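Local coordinates for protein DNA polymerase III, beta subunit (Eubacterium rectale, PDB 3T0P) that probably tethers DNA polymerases and other proteins to DNA for processive synthesis, as a ring-shaped sliding clamp built from two head-to-tail subunits, at residues Leu11-Val22 and Leu45-Thr56; Lys261-Thr272 and Pro322-Arg330. All coordinates share one frame; numbering follows the deposited sequence. Where two conformers were deposited one is given.

Interaction 1 (Leu11-Val22 and Leu45-Thr56); sequences LLKGVNIVSKAV and LMANDMELGIET. With ACT (acetate ion), chain S; EDO (1,2-ethanediol), chain X.
A helix laid on a beta-hairpin, the layering of the sliding-clamp fold, forms this contact: helix 11-18 and the 3-10 turn after it lie on one face of the hairpin of strands 45-48 and 52-56, with Val18 and Ala21 against it. The helix axis runs 13° from the first strand and 170° from the second, so it lies lengthwise over both. Val18 sits over the seam: its CG1, anti to the carbonyl carbon (chi1 -60°), touches Thr56 CG2 at 3.6 Å and Leu45 O at 3.7 Å. Gly14 leaves room for Leu45, whose CD1 lies 3.6 Å from Gly14 C and also meets Val15 CG1. The branches of Ile17 and Ile54 cross at about a right angle, CG2 to CG2 at 3.8 Å. Further along, Ala21 CB packs on Ile54 CG1 at 3.7 Å and beside Ala47 CB, which Val22 CG2 also covers. At the turn, Asp49 CB lies 3.5 Å from Ala21 O, while Asp49 OD1 accepts from Glu51 N nearly along its C-O axis and from Leu52 N, 2.9 Å away, from above the carboxylate plane. Its other oxygen, OD2, forms a salt bridge with Lys198, at the start of helix 197-206. With an alanine here, the amides of Glu51 and Leu52 would probably lose their shared acceptor and Lys198 its carboxylate, leaving the turn freer to shift. The helix thus meets the hairpin through apolar packing of side chains and backbone, and at the turn one carboxylate holds two amides of the chain and pairs with Lys198 of the central domain.

Interaction 2 (Lys261-Thr272 and Pro322-Arg330); sequences KRELLDCIDRAT and PKFFIDALR
Thr272 OG1 donates to Asp269 O at 2.6 Å, in the carbonyl plane and on a lone pair, which turns its methyl toward helix 322-329. Thr272 CG2 there meets Ile326 CD1 tip to tip at 3.4 Å, tighter than usual for two carbons. Three side chains act as knobs in holes. Ile268 enters among Pro322, Phe325, Ile326 and Leu329: its CG2 touches Pro322 CB at 3.6 Å, and its CD1 reaches Phe325 CB at the same distance. Ile326 fits among Leu265, Ile268, Asp269 and Thr272. Leu329 fills the third hole, its CD1 3.8 Å from Leu264 CG and its CD2 beside Lys261 CG. Bent at chi2, chi3 and chi4, Lys261 lays CD 3.6 Å from Leu329 O and gives its NZ to the carbonyls of Ile332 and Glu334. From the far side of helix 261-272, Arg270 NH1 hydrogen-bonds to Lys81 O of the second subunit. The axes of segments 261-272 and 322-329 come within 9.5 Å at a crossing angle of -142°, an antiparallel knobs-into-holes pair. This is the helix pair of the C-terminal domain; in sliding clamps each domain carries two helices, which line the DNA channel.

In the fold
Interaction 1 closes in the N-terminal domain before interaction 2 opens in the C-terminal one; their centres are about 36 Å apart, on opposite sides of the chain's centre, and their nearest atoms about 20 Å. They share no helix or sheet. Strands 43-48 and 52-58 of interaction 1 belong to a sheet that runs on into strand 231-236 of the central domain, while helices 261-272 and 322-329 of interaction 2 join each other within the last domain. The contacts therefore represent two kinds of packing, helix on sheet and helix on helix, within domains of the same clamp fold. Helix 261-272 also meets the second subunit, consistent with closure of the head-to-tail ring.

Interaction 1 (Leu11-Val22 and Leu45-Thr56)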
loop_
_atom_site.group_PDB
_atom_site.type_symbol
_atom_site.label_atom_id
_atom_site.label_comp_id
_atom_site.label_asym_id
_atom_site.label_seq_id
_atom_site.Cartn_x
_atom_site.Cartn_y
_atom_site.Cartn_z
ATOM N N LEU B 11 -20.333 7.654 13.823
ATOM C CA LEU B 11 -20.889 7.453 12.495
ATOM C C LEU B 11 -19.820 6.871 11.597
ATOM O O LEU B 11 -20.121 5.956 10.847
ATOM C CB LEU B 11 -21.430 8.796 11.977
ATOM C CG LEU B 11 -22.340 8.833 10.756
ATOM C CD1 LEU B 11 -23.565 7.899 10.911
ATOM C CD2 LEU B 11 -22.810 10.262 10.528
ATOM N N LEU B 12 -18.554 7.327 11.746
ATOM C CA LEU B 12 -17.441 6.833 10.952
ATOM C C LEU B 12 -17.137 5.378 11.283
ATOM O O LEU B 12 -16.968 4.571 10.369
ATOM C CB LEU B 12 -16.178 7.711 11.106
ATOM C CG LEU B 12 -14.940 7.238 10.348
ATOM C CD1 LEU B 12 -15.218 7.124 8.840
ATOM C CD2 LEU B 12 -13.731 8.148 10.620
ATOM N N LYS B 13 -17.047 5.040 12.567
ATOM C CA LYS B 13 -16.794 3.658 12.951
ATOM C C LYS B 13 -17.894 2.754 12.351
ATOM O O LYS B 13 -17.573 1.729 11.783
ATOM C CB LYS B 13 -16.724 3.509 14.492
ATOM C CG LYS B 13 -16.408 2.099 14.957
ATOM C CD LYS B 13 -16.243 2.016 16.458
ATOM C CE LYS B 13 -15.632 0.693 16.866
ATOM N NZ LYS B 13 -15.453 0.609 18.339
ATOM N N GLY B 14 -19.145 3.196 12.403
ATOM C CA GLY B 14 -20.270 2.432 11.879
ATOM C C GLY B 14 -20.257 2.208 10.381
ATOM O O GLY B 14 -20.497 1.078 9.932
ATOM N N VAL B 15 -20.006 3.286 9.586
ATOM C CA VAL B 15 -19.990 3.159 8.117
ATOM C C VAL B 15 -18.812 2.277 7.695
ATOM O O VAL B 15 -18.955 1.516 6.751
ATOM C CB VAL B 15 -20.028 4.499 7.315
ATOM C CG1 VAL B 15 -21.137 5.421 7.813
ATOM C CG2 VAL B 15 -18.677 5.214 7.309
ATOM N N ASN B 16 -17.682 2.352 8.416
ATOM C CA ASN B 16 -16.495 1.543 8.166
ATOM C C ASN B 16 -16.740 0.064 8.457
ATOM O O ASN B 16 -16.083 -0.780 7.874
ATOM C CB ASN B 16 -15.328 2.043 8.996
ATOM C CG ASN B 16 -14.618 3.239 8.418
ATOM O OD1 ASN B 16 -14.838 3.649 7.271
ATOM N ND2 ASN B 16 -13.727 3.822 9.202
ATOM N N ILE B 17 -17.666 -0.253 9.348
ATOM C CA ILE B 17 -17.993 -1.637 9.660
ATOM C C ILE B 17 -18.957 -2.203 8.598
ATOM O O ILE B 17 -18.650 -3.222 7.996
ATOM C CB ILE B 17 -18.538 -1.762 11.111
ATOM C CG1 ILE B 17 -17.371 -1.556 12.132
ATOM C CG2 ILE B 17 -19.225 -3.121 11.318
ATOM C CD1 ILE B 17 -17.809 -1.330 13.561
ATOM N N VAL B 18 -20.088 -1.538 8.351
ATOM C CA VAL B 18 -21.134 -2.045 7.451
ATOM C C VAL B 18 -20.694 -2.071 5.988
ATOM O O VAL B 18 -21.201 -2.902 5.239
ATOM C CB VAL B 18 -22.514 -1.343 7.624
ATOM C CG1 VAL B 18 -23.039 -1.537 9.041
ATOM C CG2 VAL B 18 -22.462 0.140 7.257
ATOM N N SER B 19 -19.735 -1.219 5.600
ATOM C CA SER B 19 -19.167 -1.159 4.246
ATOM C C SER B 19 -18.564 -2.491 3.782
ATOM O O SER B 19 -18.458 -2.715 2.576
ATOM C CB SER B 19 -18.091 -0.081 4.166
ATOM O OG SER B 19 -18.738 1.183 4.159
ATOM N N LYS B 20 -18.165 -3.370 4.719
ATOM C CA LYS B 20 -17.589 -4.688 4.381
ATOM C C LYS B 20 -18.618 -5.637 3.757
ATOM O O LYS B 20 -18.225 -6.674 3.249
ATOM C CB LYS B 20 -16.947 -5.336 5.611
ATOM C CG LYS B 20 -15.478 -4.949 5.764
ATOM C CD LYS B 20 -15.296 -3.463 6.064
ATOM C CE LYS B 20 -13.878 -3.060 6.313
ATOM N NZ LYS B 20 -13.786 -1.590 6.542
ATOM N N ALA B 21 -19.926 -5.276 3.777
ATOM C CA ALA B 21 -21.005 -6.077 3.192
ATOM C C ALA B 21 -21.541 -5.416 1.933
ATOM O O ALA B 21 -22.496 -5.917 1.332
ATOM C CB ALA B 21 -22.126 -6.262 4.194
ATOM N N VAL B 22 -20.945 -4.271 1.550
ATOM C CA VAL B 22 -21.350 -3.536 0.348
ATOM C C VAL B 22 -20.596 -4.158 -0.846
ATOM O O VAL B 22 -19.370 -4.200 -0.807
ATOM C CB VAL B 22 -21.149 -1.989 0.460
ATOM C CG1 VAL B 22 -21.421 -1.297 -0.869
ATOM C CG2 VAL B 22 -22.021 -1.391 1.562
ATOM N N LEU B 45 -27.319 1.197 11.245
ATOM C CA LEU B 45 -26.728 1.213 9.913
ATOM C C LEU B 45 -26.769 -0.187 9.407
ATOM O O LEU B 45 -26.515 -1.101 10.181
ATOM C CB LEU B 45 -25.295 1.731 9.886
ATOM C CG LEU B 45 -25.064 3.191 10.186
ATOM C CD1 LEU B 45 -23.616 3.541 9.955
ATOM C CD2 LEU B 45 -25.975 4.100 9.370
HETATM N N MSE B 46 -27.041 -0.382 8.123
HETATM C CA MSE B 46 -27.156 -1.732 7.575
HETATM C C MSE B 46 -26.679 -1.807 6.134
HETATM O O MSE B 46 -26.963 -0.913 5.339
HETATM C CB MSE B 46 -28.627 -2.162 7.658
HETATM C CG MSE B 46 -28.862 -3.648 7.477
HETATM SE SE MSE B 46 -30.803 -4.141 7.649
HETATM C CE MSE B 46 -31.300 -3.031 9.201
ATOM N N ALA B 47 -25.955 -2.879 5.809
ATOM C CA ALA B 47 -25.546 -3.231 4.458
ATOM C C ALA B 47 -25.817 -4.717 4.246
ATOM O O ALA B 47 -25.617 -5.529 5.160
ATOM C CB ALA B 47 -24.103 -2.891 4.199
ATOM N N ASN B 48 -26.408 -5.055 3.098
ATOM C CA ASN B 48 -26.754 -6.435 2.789
ATOM C C ASN B 48 -26.511 -6.743 1.327
ATOM O O ASN B 48 -27.045 -6.046 0.471
ATOM C CB ASN B 48 -28.216 -6.708 3.160
ATOM C CG ASN B 48 -28.599 -8.153 3.068
ATOM O OD1 ASN B 48 -27.753 -9.045 3.013
ATOM N ND2 ASN B 48 -29.891 -8.417 3.054
ATOM N N ASP B 49 -25.740 -7.807 1.036
ATOM C CA ASP B 49 -25.485 -8.239 -0.338
ATOM C C ASP B 49 -26.284 -9.513 -0.679
ATOM O O ASP B 49 -26.061 -10.104 -1.736
ATOM C CB ASP B 49 -23.985 -8.446 -0.585
ATOM C CG ASP B 49 -23.345 -9.592 0.175
ATOM O OD1 ASP B 49 -23.886 -10.703 0.133
ATOM O OD2 ASP B 49 -22.274 -9.380 0.775
HETATM N N MSE B 50 -27.221 -9.923 0.218
HETATM C CA MSE B 50 -28.124 -11.091 0.142
HETATM C C MSE B 50 -27.464 -12.372 0.666
HETATM O O MSE B 50 -28.174 -13.310 1.027
HETATM C CB MSE B 50 -28.717 -11.326 -1.257
HETATM C CG MSE B 50 -29.473 -10.120 -1.804
HETATM SE SE MSE B 50 -30.841 -9.380 -0.603
HETATM C CE MSE B 50 -32.224 -10.805 -0.860
ATOM N N GLU B 51 -26.131 -12.418 0.708
ATOM C CA GLU B 51 -25.379 -13.523 1.285
ATOM C C GLU B 51 -24.897 -13.093 2.686
ATOM O O GLU B 51 -25.062 -13.822 3.658
ATOM C CB GLU B 51 -24.195 -13.925 0.387
ATOM C CG GLU B 51 -23.317 -15.007 0.993
ATOM C CD GLU B 51 -22.312 -15.630 0.050
ATOM O OE1 GLU B 51 -22.708 -16.548 -0.706
ATOM O OE2 GLU B 51 -21.128 -15.221 0.084
ATOM N N LEU B 52 -24.293 -11.909 2.761
ATOM C CA LEU B 52 -23.741 -11.346 3.985
ATOM C C LEU B 52 -24.428 -10.036 4.329
ATOM O O LEU B 52 -24.499 -9.137 3.499
ATOM C CB LEU B 52 -22.238 -11.139 3.790
ATOM C CG LEU B 52 -21.442 -10.562 4.932
ATOM C CD1 LEU B 52 -21.219 -11.607 6.003
ATOM C CD2 LEU B 52 -20.083 -10.059 4.428
ATOM N N GLY B 53 -24.921 -9.961 5.559
ATOM C CA GLY B 53 -25.562 -8.796 6.146
ATOM C C GLY B 53 -24.778 -8.296 7.343
ATOM O O GLY B 53 -24.311 -9.090 8.162
ATOM N N ILE B 54 -24.562 -6.982 7.424
ATOM C CA ILE B 54 -23.885 -6.379 8.566
ATOM C C ILE B 54 -24.782 -5.248 9.045
ATOM O O ILE B 54 -25.258 -4.422 8.262
ATOM C CB ILE B 54 -22.401 -5.939 8.362
ATOM C CG1 ILE B 54 -21.540 -7.070 7.771
ATOM C CG2 ILE B 54 -21.793 -5.463 9.698
ATOM C CD1 ILE B 54 -20.144 -6.648 7.354
ATOM N N GLU B 55 -24.956 -5.205 10.356
ATOM C CA GLU B 55 -25.789 -4.282 11.108
ATOM C C GLU B 55 -24.996 -3.729 12.261
ATOM O O GLU B 55 -24.285 -4.472 12.937
ATOM C CB GLU B 55 -26.953 -5.102 11.644
ATOM C CG GLU B 55 -28.253 -4.388 11.900
ATOM C CD GLU B 55 -29.250 -5.433 12.352
ATOM O OE1 GLU B 55 -29.126 -5.909 13.505
ATOM O OE2 GLU B 55 -30.066 -5.872 11.511
ATOM N N THR B 56 -25.127 -2.439 12.517
ATOM C CA THR B 56 -24.404 -1.815 13.614
ATOM C C THR B 56 -25.276 -0.691 14.188
ATOM O O THR B 56 -26.093 -0.091 13.468
ATOM C CB THR B 56 -22.981 -1.395 13.157
ATOM O OG1 THR B 56 -22.111 -1.308 14.282
ATOM C CG2 THR B 56 -22.957 -0.111 12.357
HETATM C C ACT S . -28.398 -12.067 4.771
HETATM O O ACT S . -29.200 -11.481 4.035
HETATM O OXT ACT S . -27.552 -11.409 5.296
HETATM C CH3 ACT S . -28.462 -13.541 5.071
HETATM C C1 EDO X . -27.037 -4.970 17.925
HETATM O O1 EDO X . -25.663 -5.336 17.701
HETATM C C2 EDO X . -27.837 -5.027 16.625
HETATM O O2 EDO X . -27.060 -4.497 15.543
#

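Interaction 2 (Lys261-Thr272 and Pro322-Arg330)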
loop_
_atom_site.group_PDB
_atom_site.type_symbol
_atom_site.label_atom_id
_atom_site.label_comp_id
_atom_site.label_asym_id
_atom_site.label_seq_id
_atom_site.Cartn_x
_atom_site.Cartn_y
_atom_site.Cartn_z
ATOM N N LYS B 261 11.030 -24.114 11.389
ATOM C CA LYS B 261 9.946 -23.501 10.619
ATOM C C LYS B 261 10.435 -22.257 9.834
ATOM O O LYS B 261 10.191 -22.160 8.629
ATOM C CB LYS B 261 8.770 -23.156 11.566
ATOM C CG LYS B 261 7.466 -22.590 10.928
ATOM C CD LYS B 261 7.507 -21.081 10.513
ATOM C CE LYS B 261 8.059 -20.097 11.542
ATOM N NZ LYS B 261 7.335 -20.137 12.851
ATOM N N ARG B 262 11.118 -21.337 10.494
ATOM C CA ARG B 262 11.616 -20.106 9.856
ATOM C C ARG B 262 12.633 -20.409 8.748
ATOM O O ARG B 262 12.544 -19.796 7.685
ATOM C CB ARG B 262 12.227 -19.143 10.911
ATOM C CG ARG B 262 12.825 -17.789 10.416
ATOM C CD ARG B 262 11.868 -16.893 9.637
ATOM N NE ARG B 262 10.561 -16.747 10.285
ATOM C CZ ARG B 262 9.523 -16.108 9.753
ATOM N NH1 ARG B 262 9.632 -15.523 8.564
ATOM N NH2 ARG B 262 8.369 -16.052 10.402
ATOM N N GLU B 263 13.575 -21.354 8.966
ATOM C CA GLU B 263 14.559 -21.694 7.928
ATOM C C GLU B 263 13.879 -22.282 6.686
ATOM O O GLU B 263 14.276 -21.941 5.572
ATOM C CB GLU B 263 15.621 -22.676 8.427
ATOM C CG GLU B 263 16.653 -22.092 9.376
ATOM C CD GLU B 263 17.612 -23.113 9.977
ATOM O OE1 GLU B 263 17.875 -24.149 9.324
ATOM O OE2 GLU B 263 18.097 -22.877 11.109
ATOM N N LEU B 264 12.867 -23.162 6.876
ATOM C CA LEU B 264 12.149 -23.766 5.760
ATOM C C LEU B 264 11.371 -22.673 4.993
ATOM O O LEU B 264 11.508 -22.548 3.768
ATOM C CB LEU B 264 11.212 -24.911 6.229
ATOM C CG LEU B 264 10.481 -25.653 5.088
ATOM C CD1 LEU B 264 11.473 -26.230 4.058
ATOM C CD2 LEU B 264 9.572 -26.755 5.638
ATOM N N LEU B 265 10.615 -21.857 5.718
ATOM C CA LEU B 265 9.866 -20.732 5.139
ATOM C C LEU B 265 10.796 -19.784 4.360
ATOM O O LEU B 265 10.508 -19.481 3.184
ATOM C CB LEU B 265 9.099 -19.951 6.245
ATOM C CG LEU B 265 8.335 -18.683 5.797
ATOM C CD1 LEU B 265 7.392 -18.979 4.586
ATOM C CD2 LEU B 265 7.564 -18.085 6.952
ATOM N N ASP B 266 11.915 -19.356 4.972
ATOM C CA ASP B 266 12.839 -18.425 4.257
ATOM C C ASP B 266 13.432 -19.033 2.980
ATOM O O ASP B 266 13.585 -18.335 1.978
ATOM C CB ASP B 266 13.963 -17.954 5.172
ATOM C CG ASP B 266 13.492 -16.962 6.230
ATOM O OD1 ASP B 266 12.290 -16.543 6.177
ATOM O OD2 ASP B 266 14.301 -16.630 7.137
ATOM N N CYS B 267 13.720 -20.335 3.002
ATOM C CA CYS B 267 14.291 -20.985 1.854
ATOM C C CYS B 267 13.287 -21.111 0.698
ATOM O O CYS B 267 13.650 -20.876 -0.445
ATOM C CB CYS B 267 14.834 -22.352 2.239
ATOM S SG CYS B 267 15.200 -23.385 0.807
ATOM N N ILE B 268 12.044 -21.541 0.990
ATOM C CA ILE B 268 11.008 -21.708 -0.025
ATOM C C ILE B 268 10.648 -20.329 -0.604
ATOM O O ILE B 268 10.457 -20.189 -1.818
ATOM C CB ILE B 268 9.781 -22.473 0.525
ATOM C CG1 ILE B 268 10.230 -23.854 1.065
ATOM C CG2 ILE B 268 8.739 -22.635 -0.585
ATOM C CD1 ILE B 268 9.127 -24.805 1.595
ATOM N N ASP B 269 10.635 -19.309 0.246
ATOM C CA ASP B 269 10.362 -17.949 -0.195
ATOM C C ASP B 269 11.487 -17.470 -1.156
ATOM O O ASP B 269 11.176 -16.906 -2.201
ATOM C CB ASP B 269 10.205 -17.045 1.029
ATOM C CG ASP B 269 9.884 -15.594 0.733
ATOM O OD1 ASP B 269 8.895 -15.341 -0.005
ATOM O OD2 ASP B 269 10.577 -14.711 1.294
ATOM N N ARG B 270 12.762 -17.764 -0.849
ATOM C CA ARG B 270 13.917 -17.428 -1.717
ATOM C C ARG B 270 13.751 -18.055 -3.099
ATOM O O ARG B 270 13.949 -17.397 -4.096
ATOM C CB ARG B 270 15.238 -17.964 -1.125
ATOM C CG ARG B 270 15.892 -17.023 -0.180
ATOM C CD ARG B 270 17.304 -17.468 0.180
ATOM N NE ARG B 270 17.315 -18.476 1.235
ATOM C CZ ARG B 270 17.162 -18.225 2.533
ATOM N NH1 ARG B 270 16.947 -16.988 2.958
ATOM N NH2 ARG B 270 17.202 -19.215 3.415
ATOM N N ALA B 271 13.396 -19.332 -3.144
ATOM C CA ALA B 271 13.177 -20.080 -4.366
ATOM C C ALA B 271 12.107 -19.433 -5.271
ATOM O O ALA B 271 12.267 -19.464 -6.487
ATOM C CB ALA B 271 12.762 -21.507 -4.010
ATOM N N THR B 272 11.030 -18.854 -4.691
ATOM C CA THR B 272 9.964 -18.249 -5.501
ATOM C C THR B 272 10.401 -17.078 -6.355
ATOM O O THR B 272 9.706 -16.791 -7.327
ATOM C CB THR B 272 8.759 -17.782 -4.702
ATOM O OG1 THR B 272 9.142 -16.736 -3.820
ATOM C CG2 THR B 272 8.044 -18.905 -4.017
ATOM N N PRO B 322 5.630 -24.328 -4.420
ATOM C CA PRO B 322 6.161 -23.569 -3.265
ATOM C C PRO B 322 5.103 -22.754 -2.506
ATOM O O PRO B 322 5.169 -22.677 -1.263
ATOM C CB PRO B 322 7.230 -22.646 -3.878
ATOM C CG PRO B 322 7.139 -22.801 -5.340
ATOM C CD PRO B 322 6.369 -24.024 -5.667
ATOM N N LYS B 323 4.110 -22.204 -3.238
ATOM C CA LYS B 323 3.024 -21.375 -2.688
ATOM C C LYS B 323 2.278 -22.060 -1.506
ATOM O O LYS B 323 2.037 -21.421 -0.477
ATOM C CB LYS B 323 2.021 -21.030 -3.794
ATOM C CG LYS B 323 0.850 -20.151 -3.353
ATOM C CD LYS B 323 -0.297 -20.179 -4.373
ATOM C CE LYS B 323 -1.351 -19.147 -4.052
ATOM N NZ LYS B 323 -2.043 -19.415 -2.760
ATOM N N PHE B 324 1.964 -23.351 -1.655
ATOM C CA PHE B 324 1.243 -24.148 -0.661
ATOM C C PHE B 324 2.019 -24.260 0.674
ATOM O O PHE B 324 1.428 -24.190 1.747
ATOM C CB PHE B 324 0.928 -25.535 -1.229
ATOM C CG PHE B 324 0.065 -25.542 -2.486
ATOM C CD1 PHE B 324 -0.709 -24.435 -2.833
ATOM C CD2 PHE B 324 0.026 -26.659 -3.317
ATOM C CE1 PHE B 324 -1.506 -24.446 -3.988
ATOM C CE2 PHE B 324 -0.766 -26.665 -4.474
ATOM C CZ PHE B 324 -1.540 -25.565 -4.788
ATOM N N PHE B 325 3.336 -24.385 0.600
ATOM C CA PHE B 325 4.160 -24.465 1.789
ATOM C C PHE B 325 4.292 -23.095 2.443
ATOM O O PHE B 325 4.209 -23.002 3.667
ATOM C CB PHE B 325 5.535 -25.033 1.425
ATOM C CG PHE B 325 5.669 -26.480 1.816
ATOM C CD1 PHE B 325 6.060 -26.836 3.104
ATOM C CD2 PHE B 325 5.340 -27.491 0.923
ATOM C CE1 PHE B 325 6.131 -28.178 3.481
ATOM C CE2 PHE B 325 5.399 -28.832 1.308
ATOM C CZ PHE B 325 5.819 -29.166 2.571
ATOM N N ILE B 326 4.520 -22.050 1.642
ATOM C CA ILE B 326 4.654 -20.676 2.110
ATOM C C ILE B 326 3.347 -20.273 2.835
ATOM O O ILE B 326 3.404 -19.846 3.990
ATOM C CB ILE B 326 5.002 -19.715 0.955
ATOM C CG1 ILE B 326 6.457 -19.894 0.511
ATOM C CG2 ILE B 326 4.754 -18.258 1.361
ATOM C CD1 ILE B 326 6.776 -19.390 -0.896
ATOM N N ASP B 327 2.189 -20.507 2.212
ATOM C CA ASP B 327 0.888 -20.171 2.839
ATOM C C ASP B 327 0.739 -20.811 4.209
ATOM O O ASP B 327 0.386 -20.111 5.144
ATOM C CB ASP B 327 -0.297 -20.627 1.975
ATOM C CG ASP B 327 -0.526 -19.890 0.687
ATOM O OD1 ASP B 327 0.174 -18.865 0.450
ATOM O OD2 ASP B 327 -1.392 -20.347 -0.112
ATOM N N ALA B 328 1.069 -22.130 4.340
ATOM C CA ALA B 328 0.921 -22.822 5.615
ATOM C C ALA B 328 1.989 -22.407 6.617
ATOM O O ALA B 328 1.659 -22.188 7.772
ATOM C CB ALA B 328 0.948 -24.340 5.414
ATOM N N LEU B 329 3.258 -22.303 6.199
ATOM C CA LEU B 329 4.338 -21.943 7.119
ATOM C C LEU B 329 4.168 -20.522 7.662
ATOM O O LEU B 329 4.476 -20.311 8.828
ATOM C CB LEU B 329 5.717 -22.137 6.493
ATOM C CG LEU B 329 6.111 -23.577 6.179
ATOM C CD1 LEU B 329 7.334 -23.619 5.263
ATOM C CD2 LEU B 329 6.323 -24.401 7.450
ATOM N N ARG B 330 3.638 -19.582 6.867
ATOM C CA ARG B 330 3.344 -18.192 7.292
ATOM C C ARG B 330 2.371 -18.110 8.474
ATOM O O ARG B 330 2.326 -17.097 9.176
ATOM C CB ARG B 330 2.726 -17.391 6.142
ATOM C CG ARG B 330 3.757 -16.780 5.214
ATOM C CD ARG B 330 3.076 -15.903 4.197
ATOM N NE ARG B 330 4.022 -15.392 3.214
ATOM C CZ ARG B 330 3.683 -14.979 2.001
ATOM N NH1 ARG B 330 2.412 -15.021 1.608
ATOM N NH2 ARG B 330 4.610 -14.535 1.162
#